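PDB 6OFQ: heme-binding protein A / AI-2 binding protein A from Helicobacter pylori SS1, which binds short peptides such as STSA and probably delivers them to an ABC transporter for uptake from the periplasm. Local coordinates for residues 40-44 / 219-225; 170-174 / 471-475. The contacts are given in a common frame with arbitrary orientation. Residues are numbered along the deposited sequence.

Interaction 1. Residues 40-44 / 219-225; sequences DGSSM and WNKDEKI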
ATOM      1  N   ASP A  40      13.856  -3.685   1.058  1.00  6.19           N
ATOM      2  CA  ASP A  40      13.745  -3.968  -0.378  1.00  6.02           C
ATOM      3  C   ASP A  40      12.326  -4.404  -0.761  1.00  6.05           C
ATOM      4  O   ASP A  40      11.557  -4.834   0.048  1.00  5.90           O
ATOM      5  CB  ASP A  40      14.737  -5.073  -0.725  1.00  6.39           C
ATOM      6  CG  ASP A  40      15.048  -5.208  -2.201  1.00  7.37           C
ATOM      7  OD1 ASP A  40      14.710  -4.319  -3.011  1.00  7.49           O
ATOM      8  OD2 ASP A  40      15.646  -6.281  -2.510  1.00  8.73           O
ATOM      9  N   GLY A  41      12.064  -4.254  -2.054  1.00  6.02           N
ATOM     10  CA  GLY A  41      10.879  -4.909  -2.630  1.00  5.98           C
ATOM     11  C   GLY A  41      10.976  -6.424  -2.554  1.00  6.17           C
ATOM     12  O   GLY A  41      12.065  -7.007  -2.381  1.00  6.11           O
ATOM     13  N   SER A  42       9.825  -7.070  -2.732  1.00  5.75           N
ATOM     14  CA  SER A  42       9.694  -8.508  -2.638  1.00  6.18           C
ATOM     15  C   SER A  42       9.381  -9.167  -3.985  1.00  6.71           C
ATOM     16  O   SER A  42       9.462 -10.400  -4.083  1.00  8.06           O
ATOM     17  CB  SER A  42       8.614  -8.869  -1.598  1.00  7.21           C
ATOM     18  OG  SER A  42       9.060  -8.575  -0.275  1.00  8.68           O
ATOM     19  N   SER A  43       9.079  -8.390  -5.015  1.00  5.78           N
ATOM     20  CA  SER A  43       8.755  -8.965  -6.326  1.00  5.57           C
ATOM     21  C   SER A  43       8.879  -7.812  -7.330  1.00  5.77           C
ATOM     22  O   SER A  43       8.752  -6.610  -6.944  1.00  6.14           O
ATOM     23  CB  SER A  43       7.349  -9.569  -6.350  1.00  5.86           C
ATOM     24  OG  SER A  43       7.119 -10.272  -7.595  1.00  5.88           O
ATOM     25  N   MET A  44       8.957  -8.175  -8.608  1.00  5.47           N
ATOM     26  CA  MET A  44       8.755  -7.273  -9.718  1.00  5.19           C
ATOM     27  C   MET A  44       7.400  -7.496 -10.443  1.00  5.02           C
ATOM     28  O   MET A  44       7.162  -6.829 -11.434  1.00  5.01           O
ATOM     29  CB  MET A  44       9.915  -7.363 -10.718  1.00  6.02           C
ATOM     30  CG  MET A  44      11.183  -6.816 -10.083  1.00  6.73           C
ATOM     31  SD  MET A  44      11.163  -5.027  -9.857  1.00  7.75           S
ATOM     32  CE  MET A  44      12.435  -4.889  -8.606  1.00  8.01           C
ATOM     33  N   TRP A 219      18.385  -5.683 -10.342  1.00  8.22           N
ATOM     34  CA  TRP A 219      17.905  -5.835  -8.979  1.00  7.63           C
ATOM     35  C   TRP A 219      18.904  -6.672  -8.191  1.00  8.71           C
ATOM     36  O   TRP A 219      19.027  -7.878  -8.427  1.00  9.97           O
ATOM     37  CB  TRP A 219      16.529  -6.482  -8.986  1.00  7.29           C
ATOM     38  CG  TRP A 219      15.884  -6.759  -7.628  1.00  7.57           C
ATOM     39  CD1 TRP A 219      16.218  -6.166  -6.403  1.00  7.03           C
ATOM     40  CD2 TRP A 219      14.763  -7.576  -7.383  1.00  7.49           C
ATOM     41  NE1 TRP A 219      15.379  -6.631  -5.436  1.00  7.44           N
ATOM     42  CE2 TRP A 219      14.451  -7.473  -6.020  1.00  7.35           C
ATOM     43  CE3 TRP A 219      13.947  -8.372  -8.220  1.00  7.09           C
ATOM     44  CZ2 TRP A 219      13.337  -8.117  -5.473  1.00  7.78           C
ATOM     45  CZ3 TRP A 219      12.869  -9.029  -7.648  1.00  7.43           C
ATOM     46  CH2 TRP A 219      12.611  -8.956  -6.302  1.00  7.68           C
ATOM     47  N   ASN A 220      19.645  -6.064  -7.275  1.00  8.24           N
ATOM     48  CA  ASN A 220      20.473  -6.812  -6.337  1.00  8.26           C
ATOM     49  C   ASN A 220      19.722  -6.800  -5.029  1.00  8.90           C
ATOM     50  O   ASN A 220      19.507  -5.749  -4.393  1.00  7.96           O
ATOM     51  CB  ASN A 220      21.843  -6.173  -6.140  1.00  9.90           C
ATOM     52  CG  ASN A 220      22.738  -6.203  -7.380  1.00 10.56           C
ATOM     53  OD1 ASN A 220      22.498  -6.974  -8.290  1.00 12.41           O
ATOM     54  ND2 ASN A 220      23.750  -5.354  -7.412  1.00 12.86           N
ATOM     55  N   LYS A 221      19.330  -7.986  -4.604  0.50  8.87           N
ATOM     56  CA  LYS A 221      18.487  -8.186  -3.450  0.50 10.76           C
ATOM     57  C   LYS A 221      19.068  -7.493  -2.224  0.50  9.97           C
ATOM     58  O   LYS A 221      20.278  -7.578  -1.982  0.50 10.70           O
ATOM     59  CB  LYS A 221      18.346  -9.695  -3.217  0.50 13.65           C
ATOM     60  CG  LYS A 221      17.202 -10.143  -2.330  0.50 17.52           C
ATOM     61  CD  LYS A 221      17.465 -11.564  -1.855  0.50 19.33           C
ATOM     62  CE  LYS A 221      16.842 -11.795  -0.486  0.50 22.27           C
ATOM     63  NZ  LYS A 221      16.244 -13.152  -0.447  0.50 23.48           N
ATOM     64  N   ASP A 222      18.225  -6.759  -1.497  1.00  9.36           N
ATOM     65  CA  ASP A 222      18.581  -6.092  -0.247  1.00  9.50           C
ATOM     66  C   ASP A 222      19.660  -5.036  -0.418  1.00  9.50           C
ATOM     67  O   ASP A 222      20.254  -4.565   0.563  1.00 11.38           O
ATOM     68  CB  ASP A 222      18.911  -7.125   0.874  1.00 10.62           C
ATOM     69  CG  ASP A 222      17.773  -8.069   1.123  1.00 14.83           C
ATOM     70  OD1 ASP A 222      16.629  -7.607   1.022  1.00 16.88           O
ATOM     71  OD2 ASP A 222      17.983  -9.285   1.368  1.00 20.21           O
ATOM     72  N   GLU A 223      19.963  -4.615  -1.651  1.00  8.19           N
ATOM     73  CA  GLU A 223      20.994  -3.633  -1.923  1.00  8.75           C
ATOM     74  C   GLU A 223      20.503  -2.478  -2.796  1.00  7.67           C
ATOM     75  O   GLU A 223      20.378  -1.341  -2.344  1.00  6.78           O
ATOM     76  CB  GLU A 223      22.202  -4.345  -2.534  1.00 12.25           C
ATOM     77  CG  GLU A 223      23.438  -3.556  -2.926  1.00 16.86           C
ATOM     78  CD  GLU A 223      24.259  -4.398  -3.918  1.00 23.47           C
ATOM     79  OE1 GLU A 223      24.502  -3.876  -5.045  1.00 19.60           O
ATOM     80  OE2 GLU A 223      24.569  -5.579  -3.550  1.00 22.47           O
ATOM     81  N   LYS A 224      20.216  -2.753  -4.064  1.00  6.42           N
ATOM     82  CA  LYS A 224      19.755  -1.686  -4.947  1.00  7.08           C
ATOM     83  C   LYS A 224      19.016  -2.238  -6.153  1.00  6.46           C
ATOM     84  O   LYS A 224      19.241  -3.379  -6.594  1.00  6.74           O
ATOM     85  CB  LYS A 224      20.905  -0.801  -5.461  1.00  8.79           C
ATOM     86  CG  LYS A 224      21.901  -1.507  -6.370  1.00 10.32           C
ATOM     87  CD  LYS A 224      23.113  -0.684  -6.757  1.00 12.42           C
ATOM     88  CE  LYS A 224      24.027  -1.416  -7.715  1.00 14.42           C
ATOM     89  NZ  LYS A 224      25.185  -0.496  -7.905  1.00 16.25           N
ATOM     90  N   ILE A 225      18.096  -1.400  -6.674  1.00  5.57           N
ATOM     91  CA  ILE A 225      17.465  -1.567  -7.981  1.00  5.23           C
ATOM     92  C   ILE A 225      17.853  -0.365  -8.825  1.00  5.24           C
ATOM     93  O   ILE A 225      17.831   0.806  -8.346  1.00  5.82           O
ATOM     94  CB  ILE A 225      15.941  -1.595  -7.774  1.00  5.59           C
ATOM     95  CG1 ILE A 225      15.587  -2.890  -7.034  1.00  5.45           C
ATOM     96  CG2 ILE A 225      15.222  -1.452  -9.110  1.00  6.34           C
ATOM     97  CD1 ILE A 225      14.273  -2.759  -6.275  1.00  6.05           C
TER
HETATM   98  O   HOH W   1      17.236  -3.893  -4.066  1.00  8.00           O
HETATM   99  O   HOH W   2      15.464  -5.601   2.555  1.00 12.64           O

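Interaction 2. Residues 170-174 / 471-475; sequences GPEAP and AKRVS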
ATOM      1  N   GLY A 170     -22.613  -6.457 -10.140  1.00  7.13           N
ATOM      2  CA  GLY A 170     -23.417  -5.485  -9.429  1.00  6.53           C
ATOM      3  C   GLY A 170     -22.615  -4.186  -9.457  1.00  6.87           C
ATOM      4  O   GLY A 170     -21.417  -4.194  -9.754  1.00  6.50           O
ATOM      5  N   PRO A 171     -23.277  -3.044  -9.243  1.00  6.17           N
ATOM      6  CA  PRO A 171     -22.540  -1.777  -9.255  1.00  6.07           C
ATOM      7  C   PRO A 171     -21.479  -1.756  -8.154  1.00  6.35           C
ATOM      8  O   PRO A 171     -21.656  -2.327  -7.089  1.00  6.25           O
ATOM      9  CB  PRO A 171     -23.598  -0.708  -8.982  1.00  6.95           C
ATOM     10  CG  PRO A 171     -24.780  -1.455  -8.513  1.00  8.19           C
ATOM     11  CD  PRO A 171     -24.705  -2.862  -8.897  1.00  6.91           C
ATOM     12  N   GLU A 172     -20.339  -1.158  -8.479  1.00  5.66           N
ATOM     13  CA  GLU A 172     -19.123  -1.169  -7.639  1.00  5.14           C
ATOM     14  C   GLU A 172     -18.520   0.216  -7.725  1.00  4.74           C
ATOM     15  O   GLU A 172     -17.727   0.531  -8.589  1.00  4.82           O
ATOM     16  CB  GLU A 172     -18.170  -2.265  -8.143  1.00  5.52           C
ATOM     17  CG  GLU A 172     -16.940  -2.469  -7.279  1.00  5.58           C
ATOM     18  CD  GLU A 172     -17.199  -3.118  -5.928  1.00  6.50           C
ATOM     19  OE1 GLU A 172     -18.078  -3.988  -5.824  1.00  7.60           O
ATOM     20  OE2 GLU A 172     -16.390  -2.741  -5.031  1.00  6.27           O
ATOM     21  N   ALA A 173     -18.848   1.101  -6.795  1.00  4.60           N
ATOM     22  CA  ALA A 173     -18.418   2.487  -6.821  1.00  5.19           C
ATOM     23  C   ALA A 173     -16.899   2.639  -6.938  1.00  5.07           C
ATOM     24  O   ALA A 173     -16.477   3.467  -7.730  1.00  5.56           O
ATOM     25  CB  ALA A 173     -18.975   3.284  -5.638  1.00  5.36           C
ATOM     26  N   PRO A 174     -16.113   1.863  -6.201  1.00  4.94           N
ATOM     27  CA  PRO A 174     -14.638   1.979  -6.344  1.00  4.76           C
ATOM     28  C   PRO A 174     -14.022   1.421  -7.582  1.00  4.93           C
ATOM     29  O   PRO A 174     -12.817   1.570  -7.759  1.00  4.42           O
ATOM     30  CB  PRO A 174     -14.104   1.190  -5.139  1.00  5.56           C
ATOM     31  CG  PRO A 174     -15.268   1.004  -4.242  1.00  6.56           C
ATOM     32  CD  PRO A 174     -16.480   0.965  -5.084  1.00  5.56           C
ATOM     33  N   ALA A 471     -22.416   0.143   0.648  1.00  5.45           N
ATOM     34  CA  ALA A 471     -21.711   1.344   0.225  1.00  5.32           C
ATOM     35  C   ALA A 471     -20.957   1.204  -1.086  1.00  5.11           C
ATOM     36  O   ALA A 471     -20.723   2.210  -1.751  1.00  6.05           O
ATOM     37  CB  ALA A 471     -20.733   1.834   1.262  1.00  5.35           C
ATOM     38  N   LYS A 472     -20.751  -0.006  -1.569  1.00  5.38           N
ATOM     39  CA  LYS A 472     -20.251  -0.172  -2.923  1.00  5.90           C
ATOM     40  C   LYS A 472     -21.327  -0.003  -3.982  1.00  6.17           C
ATOM     41  O   LYS A 472     -21.061   0.353  -5.149  1.00  6.23           O
ATOM     42  CB  LYS A 472     -19.749  -1.598  -3.082  1.00  5.80           C
ATOM     43  CG  LYS A 472     -18.543  -1.936  -2.252  1.00  5.88           C
ATOM     44  CD  LYS A 472     -18.302  -3.425  -2.319  1.00  5.94           C
ATOM     45  CE  LYS A 472     -17.012  -3.905  -1.655  1.00  5.77           C
ATOM     46  NZ  LYS A 472     -15.793  -3.431  -2.384  1.00  5.49           N
ATOM     47  N   ARG A 473     -22.581  -0.255  -3.596  1.00  6.53           N
ATOM     48  CA  ARG A 473     -23.656  -0.445  -4.595  1.00  8.47           C
ATOM     49  C   ARG A 473     -24.399   0.814  -4.934  1.00  8.15           C
ATOM     50  O   ARG A 473     -25.227   0.832  -5.844  1.00  9.51           O
ATOM     51  CB  ARG A 473     -24.663  -1.501  -4.115  1.00  9.16           C
ATOM     52  CG  ARG A 473     -24.097  -2.884  -3.938  1.00 11.69           C
ATOM     53  CD  ARG A 473     -23.903  -3.739  -5.158  1.00 15.14           C
ATOM     54  NE  ARG A 473     -23.207  -4.963  -4.754  1.00 17.51           N
ATOM     55  CZ  ARG A 473     -21.872  -5.104  -4.720  1.00 19.14           C
ATOM     56  NH1 ARG A 473     -20.992  -4.185  -5.176  1.00 15.46           N
ATOM     57  NH2 ARG A 473     -21.389  -6.234  -4.240  1.00 16.13           N
ATOM     58  N   VAL A 474     -24.098   1.899  -4.240  1.00  8.76           N
ATOM     59  CA  VAL A 474     -24.549   3.232  -4.616  1.00 10.15           C
ATOM     60  C   VAL A 474     -23.352   4.130  -4.877  1.00 10.84           C
ATOM     61  O   VAL A 474     -22.289   3.941  -4.272  1.00 10.26           O
ATOM     62  CB  VAL A 474     -25.427   3.878  -3.525  1.00 13.38           C
ATOM     63  CG1 VAL A 474     -26.737   3.106  -3.462  1.00 16.86           C
ATOM     64  CG2 VAL A 474     -24.780   3.893  -2.151  1.00 13.73           C
ATOM     65  N   SER A 475     -23.445   5.059  -5.802  1.00 11.30           N
ATOM     66  CA  SER A 475     -22.301   5.878  -6.216  1.00 12.76           C
ATOM     67  C   SER A 475     -22.318   7.272  -5.571  1.00 11.46           C
ATOM     68  O   SER A 475     -21.262   7.916  -5.432  1.00 12.19           O
ATOM     69  CB  SER A 475     -22.232   5.934  -7.759  1.00 16.97           C
ATOM     70  OG  SER A 475     -23.434   6.540  -8.225  1.00 19.58           O
TER
HETATM   71  O   HOH W   3     -18.222  -6.271  -4.269  1.00 16.33           O

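Interaction 1. Residues 40-44 / 219-225
This is a loop-to-hairpin contact within one lobe. An aspartate holds a beta turn, and a tryptophan packs against a methionine. The loop of residues 40-44 follows strand 32-37, and residues 219-225 form the hairpin end joining strands 214-220 and 224-229.

The main acceptor, Asp40 OD2, takes hydrogen bonds from Asp222 N (2.8 Å) and Trp219 NE1 (3.0 Å), both nearly linear. One carboxylate oxygen thus ties the turn backbone and the indole to the loop. The turn, Asn220 to Glu223, has type II geometry: Asp222 takes a left-handed conformation, and Glu223 N bonds to Asn220 O at 3.0 Å. Glu223 and Lys224 both face Asn220, which makes a classic beta bulge. Asp40 OD2 and Asp222 OD1, like charges, are 3.9 Å apart. A water accepts from Asp40 N (2.9 Å) and donates to Asp222 OD1 (2.8 Å).

Met44 CE sits over one face of the indole, 4.0 Å from the centroid of the Trp219 six-membered ring, a CH-pi contact. Met44 SD is 5.1 Å from the same Trp219 centroid, in an oblique Met-aromatic contact. Met44 CE meets Ile225 CD1 at 3.7 Å. Gly41 O approaches the ring edge, 3.5 Å from Trp219 CZ2.

The hairpin belongs to the mixed sheet, with strand 242-247 between 32-37 and 224-229; Ile225 pairs with Val245 there, while Ser42 N bonds Ser54 of helix 52-61.

Interaction 2. Residues 170-174 / 471-475
Glu172 forms two salt bridges. Glu172 OE2 lies 2.8 Å from Lys472 NZ, and Glu172 OE1 lies 3.0 Å from Arg473 NH1. Both pairs are also hydrogen bonds. The glutamate side chain leaves the backbone away from residues 471-475, then bends at chi2 (71°, p) so that its carboxylate reaches both cations. A water joins Glu172 OE1 (2.8 Å) to Arg473 NH2 (3.2 Å). Lys472 also forms a salt bridge with Asp436 and a cation-pi contact with Tyr440.

Backbone groups add two bonds. Arg473 NH1 donates to Pro171 O at 2.7 Å, so one guanidinium nitrogen serves both the carbonyl and the carboxylate. Ala173 N donates to Lys472 O at 2.9 Å.

Packing is modest. Pro171 CD meets Arg473 CD at 3.9 Å, and Ala173 CB lies 3.6 Å from Val474 O. Ala173 and Pro174 also touch Arg480 of helix 477-494.

The arrangement is a salt-bridge network between the loop after strand 163-168 and the last residues of the 462-473 region. It joins the subdomain of the antiparallel sheet to the lobe of the large mixed sheet, consistent with a closed, ligand-bound binding protein.

In the fold
The two interactions lie on opposite sides of the centre of the chain. Their centres are 37 Å apart, and their nearest atoms are about 22 Å apart, so they do not touch. Along the sequence their segments alternate, consistent with a chain that passes between the parts of the fold more than once. Interaction 1 is internal to the lobe of the five-stranded mixed sheet. Interaction 2 connects two different parts, the antiparallel-sheet subdomain and the lobe of the large mixed sheet. In this family the peptide binds between the two lobes. No peptide atom lies among the contacts described here; interaction 2 joins the two lobes and is consistent with the closed, peptide-bound state.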